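Side-chain contacts in ralf, proline/betaine transporter (PDB 4D7Q), which probably acts, through its Legionella Sec7 domain, as a guanine nucleotide exchange factor, here fused to the capping domain of the Rickettsia homologue: residues Gln224-Gln227 with Phe228-Lys232; Gln310-Glu313 with Gln314-Lys317. The protein carries 2 engineered substitutions. All coordinates share one frame; numbering follows the deposited sequence.

Contact 1 (Gln224-Gln227 with Phe228-Lys232); sequences QLNQ and FLEEK
From Q224 to E231 four successive i-to-i+4 backbone bonds run along the C-terminal half of helix 220-230, joining the amides of F228, L229, E230 and E231 to the carbonyl oxygens of Q224, L225, N226 and Q227. The helix belongs to the Rickettsia-derived capping domain and finishes in a Schellman motif: K232, the first residue to leave helical angles, has a positive phi of 50°, and one of the motif's two bonds back into the last turn runs from K232 N to L229 O at 3.2 Å. The contact between side chains is centred on N226 and E230, one turn apart. N226 has CG anti to its own backbone nitrogen (chi1 179°), which carries the amide along the helix flank to the carboxylate of E230. The two flat groups meet nearly at right angles, their planes 79° apart, and N226 ND2 gives E230 OE2 a weak hydrogen bond of 3.0 Å. K284, outside the helix, joins both side chains, by a salt bridge to E230 OE2 and a hydrogen bond to N226 OD1; its positive charge would be expected to ease the repulsion between these two acceptors, N226 OD1 and E230 OE2, which lie 3.3 Å apart. N226 ND2 also makes a weak bond to S216 OG. On another flank, the F228 ring lies against the preceding turn, with its CD2 3.3 Å from Q224 O, and it touches R233 and I238 of the following loop. L225 and L229 both reach V282 of strand 277-283, joining the helix to the sheet. At the exposed C-terminal end, E231 forms a salt bridge through OE1 with R233 NE, while its CB and CG lie over the carbonyl of Q227, which already accepts E231 N, with E231 CG a tight 3.0 Å from Q227 O.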
loop_
_atom_site.group_PDB
_atom_site.type_symbol
_atom_site.label_atom_id
_atom_site.label_comp_id
_atom_site.label_asym_id
_atom_site.label_seq_id
_atom_site.Cartn_x
_atom_site.Cartn_y
_atom_site.Cartn_z
ATOM N N GLN A 224 -0.217 10.547 23.573
ATOM C CA GLN A 224 1.028 10.070 24.163
ATOM C C GLN A 224 1.978 9.505 23.106
ATOM O O GLN A 224 3.145 9.900 23.068
ATOM C CB GLN A 224 0.735 9.058 25.274
ATOM C CG GLN A 224 0.102 9.702 26.500
ATOM C CD GLN A 224 -0.178 8.690 27.565
ATOM O OE1 GLN A 224 -1.219 8.030 27.574
ATOM N NE2 GLN A 224 0.767 8.521 28.468
ATOM N N LEU A 225 1.465 8.639 22.214
ATOM C CA LEU A 225 2.257 8.060 21.134
ATOM C C LEU A 225 2.852 9.147 20.252
ATOM O O LEU A 225 4.061 9.153 20.031
ATOM C CB LEU A 225 1.420 7.056 20.310
ATOM C CG LEU A 225 2.082 6.441 19.072
ATOM C CD1 LEU A 225 3.343 5.641 19.433
ATOM C CD2 LEU A 225 1.100 5.587 18.312
ATOM N N ASN A 226 2.013 10.098 19.816
ATOM C CA ASN A 226 2.415 11.220 18.981
ATOM C C ASN A 226 3.486 12.109 19.661
ATOM O O ASN A 226 4.407 12.553 18.977
ATOM C CB ASN A 226 1.193 12.026 18.531
ATOM C CG ASN A 226 1.551 13.219 17.689
ATOM O OD1 ASN A 226 2.152 13.091 16.616
ATOM N ND2 ASN A 226 1.238 14.410 18.181
ATOM N N GLN A 227 3.369 12.345 21.002
ATOM C CA GLN A 227 4.346 13.118 21.786
ATOM C C GLN A 227 5.744 12.480 21.691
ATOM O O GLN A 227 6.721 13.210 21.531
ATOM C CB GLN A 227 3.921 13.233 23.253
ATOM C CG GLN A 227 2.913 14.345 23.508
ATOM C CD GLN A 227 2.324 14.344 24.902
ATOM O OE1 GLN A 227 2.546 13.434 25.716
ATOM N NE2 GLN A 227 1.541 15.376 25.205
ATOM N N PHE A 228 5.841 11.128 21.760
ATOM C CA PHE A 228 7.131 10.436 21.625
ATOM C C PHE A 228 7.707 10.667 20.244
ATOM O O PHE A 228 8.898 10.941 20.117
ATOM C CB PHE A 228 7.013 8.927 21.890
ATOM C CG PHE A 228 6.630 8.537 23.296
ATOM C CD1 PHE A 228 7.388 8.958 24.384
ATOM C CD2 PHE A 228 5.552 7.688 23.527
ATOM C CE1 PHE A 228 7.028 8.601 25.681
ATOM C CE2 PHE A 228 5.192 7.333 24.823
ATOM C CZ PHE A 228 5.934 7.783 25.890
ATOM N N LEU A 229 6.856 10.567 19.214
ATOM C CA LEU A 229 7.245 10.779 17.819
ATOM C C LEU A 229 7.717 12.212 17.578
ATOM O O LEU A 229 8.815 12.402 17.064
ATOM C CB LEU A 229 6.104 10.391 16.856
ATOM C CG LEU A 229 5.662 8.910 16.855
ATOM C CD1 LEU A 229 4.712 8.630 15.717
ATOM C CD2 LEU A 229 6.847 7.966 16.779
ATOM N N GLU A 230 6.975 13.174 18.069
ATOM C CA GLU A 230 7.318 14.566 17.915
ATOM C C GLU A 230 8.564 15.067 18.682
ATOM O O GLU A 230 9.218 15.948 18.187
ATOM C CB GLU A 230 6.108 15.445 18.228
ATOM C CG GLU A 230 5.124 15.556 17.075
ATOM C CD GLU A 230 3.851 16.293 17.414
ATOM O OE1 GLU A 230 3.774 16.859 18.506
ATOM O OE2 GLU A 230 2.922 16.317 16.593
ATOM N N GLU A 231 8.838 14.490 19.847
ATOM C CA GLU A 231 10.004 14.818 20.613
ATOM C C GLU A 231 11.121 13.869 20.299
ATOM O O GLU A 231 12.159 13.960 20.864
ATOM C CB GLU A 231 9.687 14.794 22.096
ATOM C CG GLU A 231 8.422 15.548 22.444
ATOM C CD GLU A 231 8.232 15.790 23.926
ATOM O OE1 GLU A 231 8.711 15.020 24.754
ATOM O OE2 GLU A 231 7.559 16.763 24.264
ATOM N N LYS A 232 10.896 12.958 19.379
ATOM C CA LYS A 232 11.873 11.935 19.044
ATOM C C LYS A 232 12.426 11.192 20.250
ATOM O O LYS A 232 13.601 10.986 20.349
ATOM C CB LYS A 232 13.009 12.500 18.196
ATOM C CG LYS A 232 12.584 13.097 16.883
ATOM C CD LYS A 232 13.768 13.750 16.210
#

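Contact 2 (Gln310-Glu313 with Gln314-Lys317); sequences QPSE and QSLK
A serine N-cap opens helix 313-325 of the Rickettsia-derived capping domain, where S312 reaches forward with its hydroxyl to the first turn. S312 OG accepts a hydrogen bond from S315 N at 3.3 Å with an N-H...O angle of 154°, taking up an amide that has no i-4 helical carbonyl to serve it. A chi1 of 55° sets OG between the backbone nitrogen and the carbonyl carbon of S312, from where it also packs 3.6 Å from Q314 CB. The regular helical pattern starts at the same residue: S312 O receives L316 N at 3.2 Å, and E313 O receives K317 N at 3.0 Å. S312 thus holds two amides of the first turn, one with its side chain and one with its backbone. Just before the cap, P311 touches S315 through CB, with P311 CB 3.7 Å from S315 CB, an apolar touch beside the capping bond. S315 OG is held by A277 N at the start of strand 277-283, and the bent side chain of Q314 sends NE2 to D272 OD2. P311 O is bound by Y339 OH, P311 and S315 both touch P303 at the end of strand 297-303, and L316 packs on L344 and Q347, so the cap sits between the sheet and helix 341-351.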
loop_
_atom_site.group_PDB
_atom_site.type_symbol
_atom_site.label_atom_id
_atom_site.label_comp_id
_atom_site.label_asym_id
_atom_site.label_seq_id
_atom_site.Cartn_x
_atom_site.Cartn_y
_atom_site.Cartn_z
ATOM N N GLN A 310 2.707 -17.122 8.923
ATOM C CA GLN A 310 1.579 -16.379 9.472
ATOM C C GLN A 310 1.878 -15.870 10.893
ATOM O O GLN A 310 2.664 -16.514 11.592
ATOM C CB GLN A 310 0.312 -17.274 9.482
ATOM C CG GLN A 310 0.182 -18.289 10.613
ATOM C CD GLN A 310 -1.080 -19.093 10.449
ATOM O OE1 GLN A 310 -2.152 -18.733 10.955
ATOM N NE2 GLN A 310 -0.991 -20.177 9.696
ATOM N N PRO A 311 1.237 -14.782 11.386
ATOM C CA PRO A 311 1.440 -14.412 12.796
ATOM C C PRO A 311 0.784 -15.477 13.685
ATOM O O PRO A 311 -0.156 -16.149 13.262
ATOM C CB PRO A 311 0.691 -13.078 12.933
ATOM C CG PRO A 311 0.363 -12.640 11.535
ATOM C CD PRO A 311 0.223 -13.912 10.760
ATOM N N SER A 312 1.274 -15.633 14.907
ATOM C CA SER A 312 0.693 -16.585 15.868
ATOM C C SER A 312 -0.623 -16.033 16.403
ATOM O O SER A 312 -0.940 -14.856 16.198
ATOM C CB SER A 312 1.653 -16.779 17.040
ATOM O OG SER A 312 1.988 -15.533 17.632
ATOM N N GLU A 313 -1.364 -16.865 17.141
ATOM C CA GLU A 313 -2.595 -16.464 17.823
ATOM C C GLU A 313 -2.249 -15.352 18.837
ATOM O O GLU A 313 -3.028 -14.417 19.004
ATOM C CB GLU A 313 -3.198 -17.675 18.546
ATOM C CG GLU A 313 -4.705 -17.595 18.710
ATOM C CD GLU A 313 -5.316 -18.874 19.249
ATOM O OE1 GLU A 313 -5.503 -19.828 18.458
ATOM O OE2 GLU A 313 -5.590 -18.928 20.467
ATOM N N GLN A 314 -1.057 -15.447 19.478
ATOM C CA GLN A 314 -0.523 -14.478 20.445
ATOM C C GLN A 314 -0.381 -13.073 19.816
ATOM O O GLN A 314 -0.735 -12.070 20.444
ATOM C CB GLN A 314 0.830 -14.956 21.028
ATOM C CG GLN A 314 1.319 -14.088 22.204
ATOM C CD GLN A 314 0.270 -13.835 23.280
ATOM O OE1 GLN A 314 -0.398 -14.759 23.766
ATOM N NE2 GLN A 314 0.102 -12.569 23.671
ATOM N N SER A 315 0.132 -13.020 18.580
ATOM C CA SER A 315 0.297 -11.790 17.790
ATOM C C SER A 315 -1.070 -11.135 17.482
ATOM O O SER A 315 -1.217 -9.918 17.632
ATOM C CB SER A 315 1.043 -12.101 16.500
ATOM O OG SER A 315 2.394 -12.397 16.808
ATOM N N LEU A 316 -2.070 -11.959 17.095
ATOM C CA LEU A 316 -3.431 -11.519 16.829
ATOM C C LEU A 316 -4.018 -10.898 18.105
ATOM O O LEU A 316 -4.604 -9.815 18.041
ATOM C CB LEU A 316 -4.287 -12.715 16.329
ATOM C CG LEU A 316 -5.801 -12.460 16.136
ATOM C CD1 LEU A 316 -6.079 -11.414 15.059
ATOM C CD2 LEU A 316 -6.537 -13.730 15.830
ATOM N N LYS A 317 -3.799 -11.551 19.273
ATOM C CA LYS A 317 -4.257 -11.036 20.563
ATOM C C LYS A 317 -3.583 -9.688 20.858
ATOM O O LYS A 317 -4.266 -8.714 21.185
ATOM C CB LYS A 317 -3.938 -12.053 21.667
ATOM C CG LYS A 317 -4.601 -11.740 22.996
ATOM C CD LYS A 317 -4.009 -12.563 24.114
ATOM C CE LYS A 317 -4.530 -12.126 25.461
ATOM N NZ LYS A 317 -4.284 -13.157 26.507
#

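Both contacts lie in the capping domain, each within one continuous stretch, so neither closes a long loop and they neither nest nor cross. Following the chain from the N terminus, strand 208-214 leads into helix 220-230, whose C-terminal end is contact 1. The chain then builds strands 248-252, 264-271, 277-283 and 297-303 before contact 2 starts helix 313-325, ahead of strand 332-334 and helix 341-351. One contact thus ends a helix and the other begins one. Their centres are 27 Å apart and their nearest atoms about 16 Å, without touching. Strand 277-283 is common ground: residues at both contacts meet it, at V282 and A277.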